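Local atomic coordinates of flagellar hook-associated protein 3 (Bacillus cereus, PDB entry 5ZIY), a protein that probably forms part of the junction between the hook and the filament of the bacterial flagellum, as a hook-associated protein. Residues T38-L42 and Y95-G99; I79-V84 and V143-K148; Q23-D27 and K123-G127. One frame throughout, in Å; residues are numbered along the deposited sequence.

Contact 1. Residues T38-L42 and Y95-G99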
# COMPACT_ATOMS: atom_id res chain seq x y z
N THR A 38 4.53 -2.60 0.80
CA THR A 38 3.49 -1.75 0.30
C THR A 38 2.77 -2.39 -0.89
O THR A 38 1.54 -2.42 -0.94
CB THR A 38 4.05 -0.37 -0.10
OG1 THR A 38 4.79 0.20 0.99
CG2 THR A 38 2.93 0.55 -0.51
N GLU A 39 3.54 -2.90 -1.84
CA GLU A 39 2.94 -3.43 -3.03
C GLU A 39 2.11 -4.70 -2.73
O GLU A 39 1.05 -4.91 -3.31
CB GLU A 39 4.05 -3.71 -4.03
CG GLU A 39 3.59 -4.15 -5.34
CD GLU A 39 4.77 -4.51 -6.26
OE1 GLU A 39 5.84 -4.82 -5.72
OE2 GLU A 39 4.60 -4.45 -7.49
N ASN A 40 2.61 -5.52 -1.81
CA ASN A 40 1.95 -6.74 -1.39
C ASN A 40 0.62 -6.43 -0.67
O ASN A 40 -0.36 -7.12 -0.87
CB ASN A 40 2.86 -7.60 -0.48
CG ASN A 40 3.99 -8.32 -1.24
OD1 ASN A 40 4.05 -8.31 -2.47
ND2 ASN A 40 4.88 -8.97 -0.48
N THR A 41 0.61 -5.37 0.15
CA THR A 41 -0.59 -4.91 0.84
C THR A 41 -1.63 -4.42 -0.16
O THR A 41 -2.82 -4.78 -0.10
CB THR A 41 -0.21 -3.81 1.85
OG1 THR A 41 0.79 -4.34 2.73
CG2 THR A 41 -1.40 -3.31 2.66
N LEU A 42 -1.19 -3.64 -1.13
CA LEU A 42 -2.07 -3.16 -2.21
C LEU A 42 -2.67 -4.29 -3.03
O LEU A 42 -3.87 -4.20 -3.39
CB LEU A 42 -1.34 -2.14 -3.11
CG LEU A 42 -1.11 -0.80 -2.40
CD1 LEU A 42 0.01 -0.05 -3.07
CD2 LEU A 42 -2.43 0.10 -2.30
N TYR A 95 3.25 3.29 10.08
CA TYR A 95 2.20 2.73 9.21
C TYR A 95 2.36 3.17 7.77
O TYR A 95 2.44 4.36 7.50
CB TYR A 95 0.83 3.10 9.73
CG TYR A 95 0.54 2.49 11.08
CD1 TYR A 95 0.05 1.21 11.18
CD2 TYR A 95 0.71 3.21 12.25
CE1 TYR A 95 -0.22 0.63 12.44
CE2 TYR A 95 0.46 2.62 13.53
CZ TYR A 95 -0.01 1.35 13.60
OH TYR A 95 -0.30 0.78 14.82
N ILE A 96 2.39 2.23 6.83
CA ILE A 96 2.61 2.64 5.45
C ILE A 96 1.50 3.50 4.87
O ILE A 96 1.73 4.27 3.89
CB ILE A 96 2.89 1.45 4.51
CG1 ILE A 96 1.80 0.42 4.63
CG2 ILE A 96 4.28 0.77 4.86
CD1 ILE A 96 1.71 -0.50 3.39
N PHE A 97 0.30 3.35 5.44
CA PHE A 97 -0.87 4.19 5.10
C PHE A 97 -1.34 5.10 6.23
O PHE A 97 -2.45 5.71 6.16
CB PHE A 97 -1.99 3.30 4.59
CG PHE A 97 -1.62 2.54 3.37
CD1 PHE A 97 -1.36 3.20 2.18
CD2 PHE A 97 -1.56 1.17 3.37
CE1 PHE A 97 -1.01 2.50 1.03
CE2 PHE A 97 -1.23 0.47 2.22
CZ PHE A 97 -0.94 1.14 1.06
N GLY A 98 -0.46 5.32 7.19
CA GLY A 98 -0.72 6.23 8.29
C GLY A 98 0.23 7.40 8.47
O GLY A 98 0.29 8.01 9.56
N GLY A 99 0.97 7.73 7.42
CA GLY A 99 1.87 8.89 7.41
C GLY A 99 2.82 8.95 8.59
O GLY A 99 3.45 7.95 8.95
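The ring of Phe97 pushes its outer end between Thr41 and Leu42, against the side of helix 8-60. Its CE2 atom lies 3.8 Å from Thr41 CG2, and this methyl meets the ring at its edge, close to the ring plane. At the neighbouring corner, Phe97 CZ is 3.8 Å from Leu42 CD2, a methyl that approaches obliquely. The methyl of Thr38 joins them more loosely, with CG2 4.2 Å from Phe97 CZ. Both threonines use the same side-chain turn: CG2 is anti to the backbone N, which brings the methyls to the ring, and the hydroxyls lie beside their own helix backbone. There the OG1 atoms of Thr38 and Thr41 are hydrogen-bonded to the carbonyl oxygens of Val34 and Gln37, one helical turn back, so these buried hydroxyls are satisfied within the helix, while the methyls are what the threonines turn to Phe97.

Ile96 fills the adjoining place. With CG1 set between the backbone N and the carbonyl carbon (chi1 54°), its CD1 extends to within 3.8 Å of Thr38 CA and meets Thr41 tip to tip, 4.0 Å from OG1. Its other branch passes Thr38 in the opposite direction, CG2 standing 3.9 Å from OG1.

Ile96 and Phe97 are the two central residues of a type I beta turn from Tyr95 to Gly98, closed by the bond from Gly98 N to Tyr95 O (3.1 Å), and both side chains leave it toward the helix. Beyond the contact, Phe97 also touches Leu139 and Leu140 of helix 137-155, and Leu42 touches helix 162-204. The result is a beta turn, directly following a short hairpin, packed hydrophobically on the long helix of the flagellin-type N-terminal helical region.

Contact 2. Residues I79-V84 and V143-K148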
# COMPACT_ATOMS: atom_id res chain seq x y z
N ILE A 79 -14.24 -9.62 4.52
CA ILE A 79 -13.42 -8.85 3.61
C ILE A 79 -13.17 -7.46 4.19
O ILE A 79 -12.06 -6.94 4.12
CB ILE A 79 -14.07 -8.83 2.19
CG1 ILE A 79 -13.93 -10.23 1.56
CG2 ILE A 79 -13.41 -7.84 1.25
CD1 ILE A 79 -14.68 -10.40 0.20
N LEU A 80 -14.19 -6.87 4.79
CA LEU A 80 -14.01 -5.58 5.42
C LEU A 80 -12.90 -5.68 6.50
O LEU A 80 -11.99 -4.85 6.57
CB LEU A 80 -15.33 -5.07 6.01
CG LEU A 80 -15.19 -3.92 7.00
CD1 LEU A 80 -14.79 -2.67 6.29
CD2 LEU A 80 -16.51 -3.69 7.72
N LYS A 81 -12.99 -6.71 7.33
CA LYS A 81 -11.98 -6.92 8.37
C LYS A 81 -10.58 -7.12 7.78
O LYS A 81 -9.62 -6.59 8.28
CB LYS A 81 -12.39 -8.08 9.29
CG LYS A 81 -13.68 -7.80 10.09
CD LYS A 81 -13.97 -8.96 11.07
CE LYS A 81 -15.47 -9.10 11.47
NZ LYS A 81 -16.17 -7.80 11.70
N GLN A 82 -10.47 -7.85 6.68
CA GLN A 82 -9.16 -8.14 6.10
C GLN A 82 -8.58 -6.84 5.56
O GLN A 82 -7.39 -6.57 5.71
CB GLN A 82 -9.31 -9.18 4.99
CG GLN A 82 -8.10 -9.38 4.08
CD GLN A 82 -6.98 -10.15 4.77
OE1 GLN A 82 -6.95 -10.28 6.00
NE2 GLN A 82 -6.06 -10.69 3.95
N VAL A 83 -9.44 -6.01 4.94
CA VAL A 83 -8.96 -4.76 4.33
C VAL A 83 -8.54 -3.75 5.39
O VAL A 83 -7.57 -3.01 5.18
CB VAL A 83 -10.03 -4.14 3.38
CG1 VAL A 83 -9.60 -2.76 2.91
CG2 VAL A 83 -10.25 -5.07 2.19
N VAL A 84 -9.27 -3.69 6.50
CA VAL A 84 -8.86 -2.87 7.62
C VAL A 84 -7.49 -3.36 8.18
O VAL A 84 -6.62 -2.56 8.42
CB VAL A 84 -9.93 -2.82 8.73
CG1 VAL A 84 -9.39 -2.10 9.96
CG2 VAL A 84 -11.16 -2.10 8.28
N VAL A 143 -12.56 3.14 0.44
CA VAL A 143 -12.58 1.71 0.27
C VAL A 143 -13.33 1.06 1.39
O VAL A 143 -14.25 0.28 1.16
CB VAL A 143 -11.18 1.12 0.22
CG1 VAL A 143 -11.23 -0.39 0.27
CG2 VAL A 143 -10.52 1.57 -1.07
N ILE A 144 -12.94 1.40 2.62
CA ILE A 144 -13.50 0.78 3.82
C ILE A 144 -14.95 1.19 4.02
O ILE A 144 -15.78 0.36 4.35
CB ILE A 144 -12.64 1.12 5.07
CG1 ILE A 144 -11.22 0.60 4.87
CG2 ILE A 144 -13.28 0.58 6.37
CD1 ILE A 144 -10.15 1.19 5.84
N LYS A 145 -15.26 2.47 3.83
CA LYS A 145 -16.64 2.95 4.04
C LYS A 145 -17.60 2.26 3.10
O LYS A 145 -18.68 1.86 3.52
CB LYS A 145 -16.75 4.46 3.87
CG LYS A 145 -16.05 5.21 5.00
CD LYS A 145 -15.90 6.70 4.75
CE LYS A 145 -15.39 7.42 6.03
NZ LYS A 145 -14.82 8.78 5.78
N THR A 146 -17.18 2.12 1.83
CA THR A 146 -17.99 1.42 0.84
C THR A 146 -18.19 -0.06 1.26
O THR A 146 -19.31 -0.54 1.24
CB THR A 146 -17.38 1.50 -0.56
OG1 THR A 146 -17.27 2.89 -0.94
CG2 THR A 146 -18.25 0.76 -1.61
N LEU A 147 -17.12 -0.75 1.69
CA LEU A 147 -17.27 -2.17 2.07
C LEU A 147 -18.28 -2.26 3.25
O LEU A 147 -19.13 -3.15 3.30
CB LEU A 147 -15.93 -2.82 2.47
CG LEU A 147 -14.94 -3.12 1.32
CD1 LEU A 147 -13.58 -3.65 1.91
CD2 LEU A 147 -15.54 -4.07 0.30
N LYS A 148 -18.19 -1.33 4.19
CA LYS A 148 -19.10 -1.35 5.33
C LYS A 148 -20.57 -1.16 4.95
O LYS A 148 -21.43 -1.86 5.46
CB LYS A 148 -18.66 -0.36 6.38
CG LYS A 148 -19.46 -0.47 7.65
CD LYS A 148 -19.21 0.66 8.57
CE LYS A 148 -20.06 0.56 9.83
NZ LYS A 148 -21.19 1.50 9.70
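Between Leu80 and Val83 on one side and Ile144 and Leu147 on the other there is no aromatic ring or side-chain amide to offer a face or an edge; the interface is built from branched aliphatic chains. It joins two neighbouring helices of the helical bundle, 67-87 and 137-155, whose segments 79-84 and 143-148 run nearly antiparallel, at 166°, their axes 9.7 Å apart at closest approach.

Leu80 is the most deeply engaged residue. Its CG is anti to the backbone N (chi1 165°), and CD1 thereby reaches the far helix, 3.6 Å from Ile144 CG2 and 4.0 Å from Leu147 CB. The other methyl, CD2, lies alongside the start of Lys148, whose amino group runs off from the interface. One turn further on, Val83 crosses Leu147 at about a right angle and meets Val143 in the same crosswise manner, with its CG1 3.9 Å from Val143 CG1. Ile144 uses its CG2 branch twice, against Leu80 and, at 3.9 Å, against Val84 CG2.

On each helix the touching residues come as neighbouring pairs a turn apart, Ile79-Leu80 and Val83-Val84 against Val143-Ile144 and Leu147-Lys148, with Lys148 joining only through the start of its chain. Helix 8-60 closes one flank: Ile79 and Val83 touch Ser48, and Leu147 touches Ala52. Elsewhere around the contact, Phe107 of a loop packs on Ile144. Leu147 lies toward the helix 8-60 flank, where its CD1 touches both Ile79 and Val83, coming within 3.6 Å of Val83 CG2.

Contact 3. Residues Q23-D27 and K123-G127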
# COMPACT_ATOMS: atom_id res chain seq x y z
N GLN A 23 26.69 2.47 1.35
CA GLN A 23 25.56 3.08 2.04
C GLN A 23 24.37 3.06 1.12
O GLN A 23 23.27 2.76 1.53
CB GLN A 23 25.87 4.53 2.45
CG GLN A 23 24.70 5.19 3.20
CD GLN A 23 24.30 4.37 4.41
OE1 GLN A 23 25.15 4.08 5.28
NE2 GLN A 23 23.02 3.97 4.48
N MET A 24 24.59 3.40 -0.14
CA MET A 24 23.52 3.37 -1.12
C MET A 24 22.89 1.97 -1.27
O MET A 24 21.69 1.86 -1.40
CB MET A 24 24.08 3.82 -2.46
CG MET A 24 23.03 3.90 -3.54
SD MET A 24 21.95 5.29 -3.36
CE MET A 24 21.20 5.35 -5.01
N GLN A 25 23.72 0.92 -1.23
CA GLN A 25 23.25 -0.44 -1.27
C GLN A 25 22.32 -0.78 -0.09
O GLN A 25 21.35 -1.52 -0.26
CB GLN A 25 24.47 -1.43 -1.24
N LYS A 26 22.66 -0.28 1.10
CA LYS A 26 21.80 -0.47 2.27
C LYS A 26 20.51 0.32 2.12
O LYS A 26 19.44 -0.18 2.40
CB LYS A 26 22.52 -0.07 3.55
CG LYS A 26 23.54 -1.11 3.94
CD LYS A 26 24.77 -0.53 4.62
CE LYS A 26 24.56 -0.22 6.09
NZ LYS A 26 25.91 -0.34 6.81
N ASP A 27 20.63 1.55 1.64
CA ASP A 27 19.47 2.41 1.46
C ASP A 27 18.51 1.74 0.44
O ASP A 27 17.29 1.73 0.64
CB ASP A 27 19.92 3.76 0.94
CG ASP A 27 20.58 4.63 2.01
OD1 ASP A 27 20.60 4.22 3.23
OD2 ASP A 27 21.01 5.76 1.63
N LYS A 123 15.28 9.26 1.81
CA LYS A 123 16.17 9.85 0.85
C LYS A 123 17.41 9.00 0.71
O LYS A 123 18.10 8.75 1.66
CB LYS A 123 16.50 11.24 1.32
CG LYS A 123 17.48 11.94 0.51
CD LYS A 123 17.63 13.35 1.01
CE LYS A 123 18.95 13.92 0.58
NZ LYS A 123 18.85 15.37 0.37
N LEU A 124 17.65 8.50 -0.48
CA LEU A 124 18.83 7.70 -0.74
C LEU A 124 20.11 8.51 -0.55
O LEU A 124 20.07 9.74 -0.59
CB LEU A 124 18.79 7.17 -2.18
CG LEU A 124 18.12 5.83 -2.46
CD1 LEU A 124 16.95 5.61 -1.54
CD2 LEU A 124 17.78 5.68 -3.99
N ASN A 125 21.23 7.80 -0.37
CA ASN A 125 22.56 8.42 -0.19
C ASN A 125 22.93 9.37 -1.32
O ASN A 125 23.64 10.33 -1.09
CB ASN A 125 23.67 7.37 -0.10
CG ASN A 125 24.97 7.92 0.51
OD1 ASN A 125 26.07 7.75 -0.03
ND2 ASN A 125 24.83 8.55 1.64
N ASP A 126 22.48 9.06 -2.54
CA ASP A 126 22.74 9.88 -3.72
C ASP A 126 21.69 10.97 -3.98
O ASP A 126 21.66 11.55 -5.06
CB ASP A 126 22.84 8.98 -5.00
CG ASP A 126 21.47 8.54 -5.53
OD1 ASP A 126 20.47 8.70 -4.82
OD2 ASP A 126 21.37 8.02 -6.66
N GLY A 127 20.80 11.24 -3.03
CA GLY A 127 19.82 12.32 -3.21
C GLY A 127 18.41 11.94 -3.63
O GLY A 127 17.49 12.76 -3.47
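One turn of helix at residues 23-27 faces a type I beta turn running from Leu124 to Gly127, and the two backbones come close: the CA atoms of Met24 and Asn125 are 5.2 Å apart, those of Asp27 and Leu124 5.8 Å. The turn is closed by its own bond from Gly127 N to Leu124 O, and the backbone N of Asn125, at the start of the turn, lies close to the carboxylate of Asp27.

That carboxylate joins the two segments. Asp27 OD2 accepts a weak, strongly bent hydrogen bond from Asn125 N (2.9 Å, 118° at the hydrogen). OD1 accepts a hydrogen bond from Gln23 NE2 of the same helical turn (2.7 Å); the donor stands above the carboxylate, 50° out of its plane, whereas the acceptor lies in the amide plane of Gln23. Gln23 probably helps to hold the acid in place. The stem of the same glutamine also touches Asn125, whose amide ND2 is 3.7 Å from Gln23 CG.

Met24 reaches out along the other flank of the turn. Its CG is anti to the backbone N (chi1 -176°) and the chain bends at CB-CG, which takes the thioether past Leu124 to Asp126. CE lies 3.6 Å from Leu124 CD2 and comes near the carboxylate of Asp126, at a separation too short to be taken literally; this acid also accepts a hydrogen bond from Tyr128 N through OD1.

The turn is the tip of the hairpin formed by strands 120-123 and 129-133. Met24 and Leu124 extend the contact to helix 162-204, at Leu197 and at Met190 and Phe193, so the hairpin tip sits over helices 8-60 and 162-204.

In the fold
Contacts 1 and 3 share helix 8-60, which receives a beta turn at each: their centres are 21 Å apart and their nearest atoms about 13 Å. Contact 2 adds the neighbouring helix pair, with its centre 15 Å from that of contact 1 and 36 Å from that of contact 3, contacts 2 and 3 lying on opposite sides of the chain's centre. Contact 1 lies 3 Å from that centre; contacts 1 and 2 are buried, contact 3 only partly. A bound zinc ion is about 5 Å from the side chain of Lys123 in contact 3, whereas the side chain of Ile96 in contact 1 is about 10 Å from bound zinc.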